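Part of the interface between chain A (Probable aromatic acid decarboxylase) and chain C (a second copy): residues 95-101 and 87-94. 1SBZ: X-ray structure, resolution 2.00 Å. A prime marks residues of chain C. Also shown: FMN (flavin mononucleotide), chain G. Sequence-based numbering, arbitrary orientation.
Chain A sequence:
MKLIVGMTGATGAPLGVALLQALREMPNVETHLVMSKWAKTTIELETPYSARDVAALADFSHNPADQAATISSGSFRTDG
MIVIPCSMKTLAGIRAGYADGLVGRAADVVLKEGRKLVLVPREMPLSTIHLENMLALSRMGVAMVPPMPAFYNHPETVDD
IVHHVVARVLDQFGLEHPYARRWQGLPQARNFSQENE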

# COMPACT_ATOMS: atom_id res chain seq x y z
N ARG A 95 3.68 7.10 18.16
CA ARG A 95 3.45 6.43 16.88
C ARG A 95 4.77 6.00 16.25
O ARG A 95 4.90 4.88 15.74
CB ARG A 95 2.66 7.35 15.93
CG ARG A 95 2.25 6.70 14.59
CD ARG A 95 3.33 6.70 13.51
NE ARG A 95 2.95 5.89 12.34
CZ ARG A 95 3.14 4.57 12.22
NH1 ARG A 95 3.71 3.87 13.20
NH2 ARG A 95 2.76 3.95 11.11
N ALA A 96 5.76 6.89 16.30
CA ALA A 96 7.08 6.63 15.74
C ALA A 96 7.87 5.61 16.58
O ALA A 96 8.77 4.92 16.05
CB ALA A 96 7.86 7.94 15.62
N GLY A 97 7.53 5.53 17.87
CA GLY A 97 8.27 4.72 18.84
C GLY A 97 9.50 5.41 19.39
O GLY A 97 10.36 4.77 19.98
N TYR A 98 9.59 6.72 19.19
CA TYR A 98 10.73 7.49 19.64
C TYR A 98 10.58 7.82 21.13
O TYR A 98 10.20 8.92 21.50
CB TYR A 98 10.89 8.77 18.81
CG TYR A 98 12.21 9.46 19.06
CD1 TYR A 98 13.40 8.80 18.78
CD2 TYR A 98 12.27 10.75 19.57
CE1 TYR A 98 14.62 9.40 19.01
CE2 TYR A 98 13.50 11.37 19.81
CZ TYR A 98 14.66 10.68 19.52
OH TYR A 98 15.89 11.24 19.73
N ALA A 99 10.88 6.84 21.98
CA ALA A 99 10.59 6.94 23.40
C ALA A 99 11.70 7.68 24.16
O ALA A 99 12.45 7.08 24.93
CB ALA A 99 10.34 5.55 23.97
N ASP A 100 11.78 8.98 23.90
CA ASP A 100 12.83 9.87 24.42
C ASP A 100 12.71 10.15 25.92
O ASP A 100 13.72 10.29 26.61
CB ASP A 100 12.83 11.19 23.63
CG ASP A 100 14.12 11.98 23.77
OD1 ASP A 100 15.21 11.37 23.94
OD2 ASP A 100 14.15 13.23 23.72
N GLY A 101 11.48 10.24 26.43
CA GLY A 101 11.23 10.47 27.85
C GLY A 101 10.31 9.41 28.41
O GLY A 101 9.96 8.46 27.69
N1 FMN G . 14.70 0.32 26.23
C2 FMN G . 14.55 -0.62 25.23
O2 FMN G . 14.10 -0.27 24.14
N3 FMN G . 14.90 -1.94 25.46
C4 FMN G . 15.41 -2.33 26.69
O4 FMN G . 15.85 -3.47 26.85
C4A FMN G . 15.56 -1.38 27.70
N5 FMN G . 16.07 -1.76 28.93
C5A FMN G . 16.24 -0.82 29.93
C6 FMN G . 16.76 -1.21 31.16
C7 FMN G . 16.93 -0.29 32.19
C7M FMN G . 17.84 -0.66 33.33
C8 FMN G . 16.59 1.05 31.98
C8M FMN G . 17.27 2.11 32.79
C9 FMN G . 16.05 1.44 30.74
C9A FMN G . 15.88 0.52 29.71
N10 FMN G . 15.36 0.91 28.47
C10 FMN G . 15.21 -0.04 27.47
C1' FMN G . 14.69 2.25 28.32
C2' FMN G . 15.65 3.18 27.58
O2' FMN G . 16.79 3.34 28.39
C3' FMN G . 15.03 4.54 27.23
O3' FMN G . 14.06 4.40 26.21
C4' FMN G . 16.07 5.59 26.79
O4' FMN G . 15.38 6.77 26.45
C5' FMN G . 16.94 5.13 25.62
O5' FMN G . 17.73 6.20 25.13
P FMN G . 19.05 5.90 24.26
O1P FMN G . 20.07 5.23 25.14
O2P FMN G . 19.60 7.19 23.72
O3P FMN G . 18.66 4.95 23.14
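Chain C, residues 87-94: SMKTLAGI

Chain C presents the first turns of a helix, Met88′ to Ile94′, to a stretch of chain A that leaves its own helix after Ala96. Gly97 makes the exit with positive phi (82°), a conformation that favours glycine; Tyr98 and Ala99 bend the chain in two tight turns, with Ala99 N bonded weakly to Gly97 O and Asp100 N bonded to Tyr98 O, both 2.9 Å. From Gly97 to Asp100 chain A runs across the helix of chain C, closer to perpendicular than to parallel. The closest CA atoms are those of Tyr98 and Lys89′, 4.5 Å apart, and Lys89′ and Ala92′ both point CA-to-CB toward chain A.

Where Ala92′ meets Gly97 the packing is close, and both residues are small. Ala92′ CB lies 3.2 Å from Gly97 O and 3.3 Å from Ala96 O, so the methyl rests on the carbonyls at the helix exit.

Tyr98 (chi1 t) sends its ring across the helix, roughly at right angles to its axis. Its CD1 is 3.4 Å from Lys89′ O, which meets the ring edge, and 3.7 Å from Gly93′ CA. Here glycine is a steric requirement: an ideal CB on Gly93′ would come 2.9 Å from Tyr98 CE1, a clash.

Lys89′, which covers Ala99 with its CB 4.0 Å from Ala99 CB, extends to a salt bridge with Asp100, NZ to OD1 3.3 Å, whose hydrogen bond is weak. A water donates to Ala96 O (2.9 Å) and to Ala92′ O (2.8 Å), linking the two backbones.

FMN joins the chains as well. At the helix start, Ser87′ OG accepts from Thr90′ N (3.2 Å) as a cap and donates to FMN O3P (2.6 Å); Met88′ N donates to FMN O2 (2.8 Å). From chain A, Ala99 O accepts a weak bond from FMN O3' (3.4 Å).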

# COMPACT_ATOMS: atom_id res chain seq x y z
N SER C 87 18.41 0.22 21.76
CA SER C 87 17.06 0.38 22.30
C SER C 87 16.06 0.62 21.17
O SER C 87 16.45 0.94 20.05
CB SER C 87 17.00 1.58 23.25
OG SER C 87 17.27 2.78 22.56
N MSE C 88 14.78 0.51 21.51
CA MSE C 88 13.71 0.76 20.56
C MSE C 88 13.63 2.23 20.20
O MSE C 88 13.37 2.58 19.05
CB MSE C 88 12.38 0.24 21.11
CG MSE C 88 12.36 -1.27 21.29
SE MSE C 88 12.77 -2.26 19.67
CE MSE C 88 14.67 -2.64 19.98
N LYS C 89 13.88 3.10 21.17
CA LYS C 89 13.85 4.53 20.90
C LYS C 89 14.95 4.95 19.90
O LYS C 89 14.68 5.68 18.94
CB LYS C 89 13.87 5.34 22.20
CG LYS C 89 15.18 5.91 22.61
CD LYS C 89 15.33 7.35 22.17
CE LYS C 89 16.79 7.71 22.18
NZ LYS C 89 17.05 9.14 22.44
N THR C 90 16.17 4.47 20.09
CA THR C 90 17.24 4.75 19.12
C THR C 90 16.91 4.17 17.74
O THR C 90 17.07 4.85 16.72
CB THR C 90 18.61 4.27 19.64
OG1 THR C 90 19.15 5.26 20.53
CG2 THR C 90 19.64 4.25 18.53
N LEU C 91 16.47 2.92 17.71
CA LEU C 91 16.03 2.26 16.49
C LEU C 91 14.96 3.11 15.80
O LEU C 91 15.00 3.30 14.59
CB LEU C 91 15.48 0.86 16.82
CG LEU C 91 15.05 -0.22 15.80
CD1 LEU C 91 14.30 0.28 14.60
CD2 LEU C 91 16.22 -1.07 15.35
N ALA C 92 14.02 3.64 16.59
CA ALA C 92 12.92 4.44 16.06
C ALA C 92 13.40 5.75 15.45
O ALA C 92 12.94 6.14 14.38
CB ALA C 92 11.89 4.71 17.15
N GLY C 93 14.33 6.41 16.14
CA GLY C 93 14.95 7.66 15.67
C GLY C 93 15.68 7.48 14.36
O GLY C 93 15.53 8.30 13.44
N ILE C 94 16.48 6.42 14.26
CA ILE C 94 17.18 6.09 13.02
C ILE C 94 16.21 5.82 11.85
O ILE C 94 16.37 6.39 10.77
CB ILE C 94 18.16 4.91 13.23
CG1 ILE C 94 19.27 5.31 14.23
CG2 ILE C 94 18.78 4.50 11.88
CD1 ILE C 94 20.12 4.13 14.74
O HOH W 1 10.24 5.73 13.70